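Local coordinates for sugar ABC transporter, sugar-binding protein (Streptococcus pneumoniae, PDB 2HEU), which probably binds extracellular sugar, likely raffinose-type oligosaccharides, as the substrate-binding protein of an ABC importer, and is seen here without sugar, at residues D100-K103 / R104-N107; S258-I261 / T262-E266; D70-D73 / V74-I77. All coordinates share one frame; numbering follows the deposited sequence. Where two conformers were deposited one is given.

Interaction 1 (D100-K103 / R104-N107); sequences DYLK and RVKN. With NA (sodium ion), chain E.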
loop_
_atom_site.group_PDB
_atom_site.type_symbol
_atom_site.label_atom_id
_atom_site.label_comp_id
_atom_site.label_asym_id
_atom_site.label_seq_id
_atom_site.Cartn_x
_atom_site.Cartn_y
_atom_site.Cartn_z
ATOM N N ASP A 100 -16.970 17.965 -8.602
ATOM C CA ASP A 100 -17.966 16.942 -8.829
ATOM C C ASP A 100 -17.315 15.569 -9.083
ATOM O O ASP A 100 -17.865 14.538 -8.634
ATOM C CB ASP A 100 -18.937 17.326 -9.947
ATOM C CG ASP A 100 -19.869 18.513 -9.577
ATOM O OD1 ASP A 100 -20.006 18.930 -8.415
ATOM O OD2 ASP A 100 -20.466 19.001 -10.514
ATOM N N TYR A 101 -16.201 15.538 -9.774
ATOM C CA TYR A 101 -15.590 14.280 -10.116
ATOM C C TYR A 101 -15.078 13.540 -8.867
ATOM O O TYR A 101 -14.879 12.327 -8.906
ATOM C CB TYR A 101 -14.434 14.467 -11.150
ATOM C CG TYR A 101 -13.276 15.341 -10.817
ATOM C CD1 TYR A 101 -13.115 16.531 -11.508
ATOM C CD2 TYR A 101 -12.354 15.018 -9.858
ATOM C CE1 TYR A 101 -12.114 17.369 -11.220
ATOM C CE2 TYR A 101 -11.261 15.799 -9.583
ATOM C CZ TYR A 101 -11.109 17.003 -10.311
ATOM O OH TYR A 101 -10.018 17.779 -10.012
ATOM N N LEU A 102 -14.870 14.271 -7.768
ATOM C CA LEU A 102 -14.412 13.603 -6.536
ATOM C C LEU A 102 -15.484 12.644 -6.017
ATOM O O LEU A 102 -15.125 11.654 -5.326
ATOM C CB LEU A 102 -13.957 14.625 -5.509
ATOM C CG LEU A 102 -13.230 14.176 -4.283
ATOM C CD1 LEU A 102 -11.957 13.462 -4.661
ATOM C CD2 LEU A 102 -12.994 15.290 -3.327
ATOM N N LYS A 103 -16.735 12.875 -6.325
ATOM C CA LYS A 103 -17.801 12.023 -5.877
ATOM C C LYS A 103 -17.695 10.587 -6.460
ATOM O O LYS A 103 -18.346 9.654 -5.986
ATOM C CB LYS A 103 -19.156 12.629 -6.213
ATOM C CG LYS A 103 -19.351 14.016 -5.582
ATOM C CD LYS A 103 -19.055 14.050 -4.049
ATOM C CE LYS A 103 -19.849 13.074 -3.117
ATOM N NZ LYS A 103 -19.553 13.180 -1.574
ATOM N N ARG A 104 -16.877 10.413 -7.504
ATOM C CA ARG A 104 -16.591 9.125 -8.120
ATOM C C ARG A 104 -15.629 8.268 -7.306
ATOM O O ARG A 104 -15.501 7.085 -7.636
ATOM C CB ARG A 104 -16.113 9.272 -9.561
ATOM C CG ARG A 104 -17.114 10.024 -10.431
ATOM C CD ARG A 104 -16.504 10.446 -11.721
ATOM N NE ARG A 104 -17.497 11.120 -12.569
ATOM C CZ ARG A 104 -17.211 11.708 -13.704
ATOM N NH1 ARG A 104 -15.962 11.691 -14.116
ATOM N NH2 ARG A 104 -18.212 12.287 -14.410
ATOM N N VAL A 105 -14.993 8.869 -6.300
ATOM C CA VAL A 105 -14.131 8.058 -5.394
ATOM C C VAL A 105 -15.038 7.454 -4.331
ATOM O O VAL A 105 -15.883 8.141 -3.767
ATOM C CB VAL A 105 -13.091 8.946 -4.778
ATOM C CG1 VAL A 105 -12.184 8.107 -3.791
ATOM C CG2 VAL A 105 -12.198 9.591 -5.868
ATOM N N LYS A 106 -14.834 6.191 -4.033
ATOM C CA LYS A 106 -15.615 5.515 -2.961
ATOM C C LYS A 106 -15.746 6.282 -1.695
ATOM O O LYS A 106 -14.802 6.939 -1.219
ATOM C CB LYS A 106 -14.991 4.145 -2.709
ATOM C CG LYS A 106 -15.286 3.254 -3.903
ATOM C CD LYS A 106 -14.650 1.889 -3.855
ATOM C CE LYS A 106 -14.784 1.210 -5.231
ATOM N NZ LYS A 106 -13.979 -0.009 -5.407
ATOM N N ASN A 107 -16.935 6.155 -1.110
ATOM C CA ASN A 107 -17.332 6.898 0.095
ATOM C C ASN A 107 -16.190 6.898 1.116
ATOM O O ASN A 107 -15.712 5.846 1.530
ATOM C CB ASN A 107 -18.506 6.198 0.714
ATOM C CG ASN A 107 -19.790 6.464 0.049
ATOM O OD1 ASN A 107 -19.845 7.265 -0.882
ATOM N ND2 ASN A 107 -20.847 5.873 0.553
HETATM NA NA NA E . -20.020 8.314 -5.041
HETATM O O HOH W 1 -18.597 8.467 -3.103
HETATM O O HOH W 2 -21.298 9.253 -6.756
HETATM O O HOH W 3 -20.971 10.098 -3.821
#
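Arg104 N donates a hydrogen bond to Tyr101 O at 3.1 Å, and one residue on, Val105 N reaches Leu102 O at 3.0 Å. Each is an i to i+3 pair, the spacing of a 3-10 turn, and in each the donor stands well above the carbonyl plane, 57° out of it at Tyr101. The side chains follow the same step. Val105 CG2 touches Leu102 CD1 at 4.1 Å, and the CB, CG and CD of Arg104 are laid past Tyr101 O. With CG beside its backbone N (chi1 -57°), the arginine continues as an extended chain back along the turn, where its guanidinium comes to the CB of Tyr101 and leaves the segment for a salt bridge with Glu313 and a hydrogen bond to Thr316. The Tyr101 side chain packs on Leu96, Val122 and Val312 and also touches Glu313 and Thr316, the partners of the guanidinium.

The main chain of Lys103 carries a sodium ion. Lys103 O binds it at 2.3 Å, while the lysine side chain, bent at its second and third torsions, takes no part in the coordination. Three waters and Glu335 are further ligands. Water 1 is one of these three. It donates hydrogen bonds to Val105 O at 2.8 Å and to Asn107 OD1 at 2.8 Å, so a backbone carbonyl and a side chain beyond the turn position this water as a second shell of the ion. The Arg104 backbone pairs with that of Glu335, bringing the carboxylate's chain segment alongside.

The whole is a short run of 3-10 helix whose last turn offers a main-chain carbonyl to a sodium site, with three waters among its six ligands, in the solute-binding protein fold.

Interaction 2 (S258-I261 / T262-E266); sequences SWAI and TAINE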
loop_
_atom_site.group_PDB
_atom_site.type_symbol
_atom_site.label_atom_id
_atom_site.label_comp_id
_atom_site.label_asym_id
_atom_site.label_seq_id
_atom_site.Cartn_x
_atom_site.Cartn_y
_atom_site.Cartn_z
ATOM N N SER A 258 0.231 -6.141 -2.265
ATOM C CA SER A 258 -0.422 -6.407 -3.552
ATOM C C SER A 258 0.490 -6.255 -4.740
ATOM O O SER A 258 0.226 -6.822 -5.792
ATOM C CB SER A 258 -1.628 -5.421 -3.670
ATOM O OG SER A 258 -1.269 -4.080 -3.444
ATOM N N TRP A 259 1.551 -5.456 -4.566
ATOM C CA TRP A 259 2.527 -5.238 -5.616
ATOM C C TRP A 259 3.202 -6.559 -6.034
ATOM O O TRP A 259 3.718 -6.686 -7.145
ATOM C CB TRP A 259 3.602 -4.237 -5.189
ATOM C CG TRP A 259 4.228 -4.527 -3.879
ATOM C CD1 TRP A 259 5.216 -5.426 -3.609
ATOM C CD2 TRP A 259 3.875 -3.957 -2.593
ATOM N NE1 TRP A 259 5.517 -5.430 -2.250
ATOM C CE2 TRP A 259 4.697 -4.554 -1.621
ATOM C CE3 TRP A 259 2.918 -3.012 -2.185
ATOM C CZ2 TRP A 259 4.596 -4.209 -0.256
ATOM C CZ3 TRP A 259 2.811 -2.676 -0.835
ATOM C CH2 TRP A 259 3.675 -3.247 0.087
ATOM N N ALA A 260 3.260 -7.554 -5.155
ATOM C CA ALA A 260 4.070 -8.739 -5.370
ATOM C C ALA A 260 3.520 -9.654 -6.468
ATOM O O ALA A 260 4.270 -10.432 -7.030
ATOM C CB ALA A 260 4.258 -9.536 -4.073
ATOM N N ILE A 261 2.224 -9.585 -6.737
ATOM C CA ILE A 261 1.632 -10.539 -7.685
ATOM C C ILE A 261 2.309 -10.440 -9.071
ATOM O O ILE A 261 2.485 -11.470 -9.735
ATOM C CB ILE A 261 0.107 -10.378 -7.798
ATOM C CG1 ILE A 261 -0.515 -11.523 -8.584
ATOM C CG2 ILE A 261 -0.310 -9.015 -8.309
ATOM C CD1 ILE A 261 -0.212 -12.940 -8.088
ATOM N N THR A 262 2.714 -9.268 -9.477
ATOM C CA THR A 262 3.337 -9.085 -10.760
ATOM C C THR A 262 4.628 -9.899 -10.846
ATOM O O THR A 262 4.882 -10.687 -11.811
ATOM C CB THR A 262 3.661 -7.585 -10.876
ATOM O OG1 THR A 262 2.466 -6.778 -10.568
ATOM C CG2 THR A 262 4.169 -7.266 -12.266
ATOM N N ALA A 263 5.463 -9.783 -9.789
ATOM C CA ALA A 263 6.702 -10.521 -9.713
ATOM C C ALA A 263 6.455 -12.014 -9.662
ATOM O O ALA A 263 7.190 -12.815 -10.268
ATOM C CB ALA A 263 7.544 -10.054 -8.545
ATOM N N ILE A 264 5.473 -12.454 -8.872
ATOM C CA ILE A 264 5.170 -13.868 -8.763
ATOM C C ILE A 264 4.775 -14.401 -10.165
ATOM O O ILE A 264 5.267 -15.485 -10.557
ATOM C CB ILE A 264 4.020 -14.121 -7.739
ATOM C CG1 ILE A 264 4.504 -13.709 -6.333
ATOM C CG2 ILE A 264 3.619 -15.583 -7.794
ATOM C CD1 ILE A 264 3.360 -13.579 -5.367
ATOM N N ASN A 265 3.925 -13.718 -10.858
ATOM C CA ASN A 265 3.451 -14.262 -12.177
ATOM C C ASN A 265 4.591 -14.397 -13.143
ATOM O O ASN A 265 4.532 -15.308 -13.993
ATOM C CB ASN A 265 2.327 -13.422 -12.713
ATOM C CG ASN A 265 1.024 -13.645 -12.026
ATOM O OD1 ASN A 265 0.788 -14.745 -11.497
ATOM N ND2 ASN A 265 0.161 -12.668 -12.077
ATOM N N GLU A 266 5.597 -13.573 -13.111
ATOM C CA GLU A 266 6.635 -13.647 -14.102
ATOM C C GLU A 266 7.575 -14.827 -13.851
ATOM O O GLU A 266 8.485 -15.119 -14.649
ATOM C CB GLU A 266 7.434 -12.318 -14.121
ATOM C CG GLU A 266 6.643 -11.126 -14.574
ATOM C CD GLU A 266 7.462 -9.995 -15.094
ATOM O OE1 GLU A 266 8.682 -10.013 -14.945
ATOM O OE2 GLU A 266 6.822 -9.107 -15.763
#
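This contact runs along the short helix 260-265, with alpha-helical i to i+4 pairing between Ala260 and Ile264 and between Ile261 and Asn265. Ile264 N donates to Ala260 O at 3.0 Å, arriving nearly along the C=O axis, and Asn265 N donates to Ile261 O at 2.9 Å with an N-H...O angle of 163°. The side chains repeat these pairs. Ile264 has CG1 beside its backbone N (chi1 -65°), which directs that branch back over the preceding turn: CG1 lies 3.4 Å from Ala260 O, and CD1 comes to 4.3 Å from Ala260 CB.

On the next flank the amide of Asn265 leans across Ile261. Its ND2 lies 3.7 Å from Ile261 CG1, and Ile261 CD1 is about equally distant from ND2 and OD1, the two side chains meeting at a slant. Ile261 CD1 also approaches Ile264 CB at 4.4 Å, joining the two isoleucines into one apolar strip.

Ile264 is buried and Ile261 partly so. Both pack on Tyr132 of strand 129-134 and on Ile273 of strand 273-276, and Ile264 also meets Phe246, while Ala260 rests on Tyr239 and Ile243 of helix 239-247. The helix, which comes after strand 253-257 in the chain, thus bridges helix 239-247 and the antiparallel sheet.

Interaction 3 (D70-D73 / V74-I77); sequences DVPD and VVNI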
loop_
_atom_site.group_PDB
_atom_site.type_symbol
_atom_site.label_atom_id
_atom_site.label_comp_id
_atom_site.label_asym_id
_atom_site.label_seq_id
_atom_site.Cartn_x
_atom_site.Cartn_y
_atom_site.Cartn_z
ATOM N N ASP A 70 8.589 25.108 -9.392
ATOM C CA ASP A 70 8.356 24.552 -10.722
ATOM C C ASP A 70 7.516 23.301 -10.565
ATOM O O ASP A 70 7.953 22.190 -10.810
ATOM C CB ASP A 70 9.676 24.170 -11.331
ATOM C CG ASP A 70 9.562 23.486 -12.629
ATOM O OD1 ASP A 70 8.524 23.577 -13.326
ATOM O OD2 ASP A 70 10.509 22.727 -12.940
ATOM N N VAL A 71 6.231 23.503 -10.105
ATOM C CA VAL A 71 5.317 22.405 -9.765
ATOM C C VAL A 71 4.633 21.882 -11.018
ATOM O O VAL A 71 4.031 22.650 -11.775
ATOM C CB VAL A 71 4.258 22.844 -8.703
ATOM C CG1 VAL A 71 3.360 21.664 -8.277
ATOM C CG2 VAL A 71 4.879 23.497 -7.507
ATOM N N PRO A 72 4.741 20.541 -11.318
ATOM C CA PRO A 72 4.020 20.046 -12.468
ATOM C C PRO A 72 2.529 20.322 -12.360
ATOM O O PRO A 72 1.949 20.379 -11.274
ATOM C CB PRO A 72 4.294 18.571 -12.423
ATOM C CG PRO A 72 5.540 18.434 -11.641
ATOM C CD PRO A 72 5.502 19.490 -10.619
ATOM N N ASP A 73 1.810 20.460 -13.510
ATOM C CA ASP A 73 0.368 20.778 -13.470
ATOM C C ASP A 73 -0.394 19.684 -12.749
ATOM O O ASP A 73 -1.273 20.021 -11.960
ATOM C CB ASP A 73 -0.158 20.960 -14.872
ATOM C CG ASP A 73 0.646 22.030 -15.617
ATOM O OD1 ASP A 73 0.425 23.191 -15.434
ATOM O OD2 ASP A 73 1.573 21.638 -16.363
ATOM N N VAL A 74 -0.133 18.439 -13.075
ATOM C CA VAL A 74 -0.774 17.302 -12.435
ATOM C C VAL A 74 0.340 16.429 -11.927
ATOM O O VAL A 74 1.261 16.105 -12.658
ATOM C CB VAL A 74 -1.678 16.531 -13.400
ATOM C CG1 VAL A 74 -2.379 15.374 -12.650
ATOM C CG2 VAL A 74 -2.783 17.459 -13.999
ATOM N N VAL A 75 0.263 16.059 -10.633
ATOM C CA VAL A 75 1.331 15.322 -9.970
ATOM C C VAL A 75 0.823 14.032 -9.409
ATOM O O VAL A 75 -0.118 14.011 -8.628
ATOM C CB VAL A 75 1.899 16.184 -8.794
ATOM C CG1 VAL A 75 3.043 15.463 -8.102
ATOM C CG2 VAL A 75 2.393 17.545 -9.332
ATOM N N ASN A 76 1.504 12.944 -9.768
ATOM C CA ASN A 76 1.297 11.653 -9.040
ATOM C C ASN A 76 2.131 11.806 -7.743
ATOM O O ASN A 76 3.357 11.825 -7.812
ATOM C CB ASN A 76 1.755 10.516 -9.911
ATOM C CG ASN A 76 1.662 9.138 -9.306
ATOM O OD1 ASN A 76 0.921 8.913 -8.258
ATOM N ND2 ASN A 76 2.313 8.253 -9.878
ATOM N N ILE A 77 1.458 11.886 -6.615
ATOM C CA ILE A 77 2.092 12.015 -5.298
ATOM C C ILE A 77 1.351 11.078 -4.385
ATOM O O ILE A 77 0.113 11.002 -4.427
ATOM C CB ILE A 77 2.077 13.499 -4.833
ATOM C CG1 ILE A 77 2.793 13.594 -3.481
ATOM C CG2 ILE A 77 0.696 14.092 -4.792
ATOM C CD1 ILE A 77 2.969 15.090 -3.013
#
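Val75 sets CG2 beside its own backbone N (chi1 -178°, with CG1 anti to that nitrogen), and this turns the CG2 methyl back onto Pro72, three residues earlier. The methyl sits over one face of the proline ring: CG2 lies 3.8 Å from Pro72 CB and 3.9 Å from Pro72 CD, so a single methyl is pressed against much of the ring. The same methyl is 3.5 Å from Pro72 O. Val71 adds a lighter touch, with its CG1 at 4.4 Å from Val75 CG2, so that the methyl meets two successive residues of the loop. The backbone bend at Asp73, whose helical phi and psi (-61° and -47°) interrupt the extended conformations on both sides, brings Pro72 back beside the strand. The contact is apolar.

Asp73 sends its carboxylate away from this cluster, to Thr302 through OD1 and to the amide of Glu22 through OD2, and these bonds probably help fix the bend.

The bend leads into strand 74-76, which lies between 19-24, parallel to it, and 295-298, antiparallel to it, in the five-stranded mixed sheet. Val74 pairs by its backbone with Glu22 and Phe24, and its side chain packs on Trp296. Pro72 and Val75 meet Leu62 of helix 58-67, so the connection between that helix and the strand packs against the helix itself.

The three contacts are separate: a 3-10 turn, a short helix and a bend into a strand. Interactions 1 and 3 are the nearer pair, with centres about 21 Å apart and nearest atoms about 8 Å apart. They meet the same sheet: strand 74-76 of interaction 3 is one of its strands, while Tyr101 and Val105 of interaction 1 pack on Val122 of its edge strand 122-123. Interaction 2 packs against the three-stranded antiparallel sheet; its centre is about 29 Å from that of interaction 1 and 28 Å from that of interaction 3. Of the three, interaction 1 carries the sodium ion, and the structure is free of sugar.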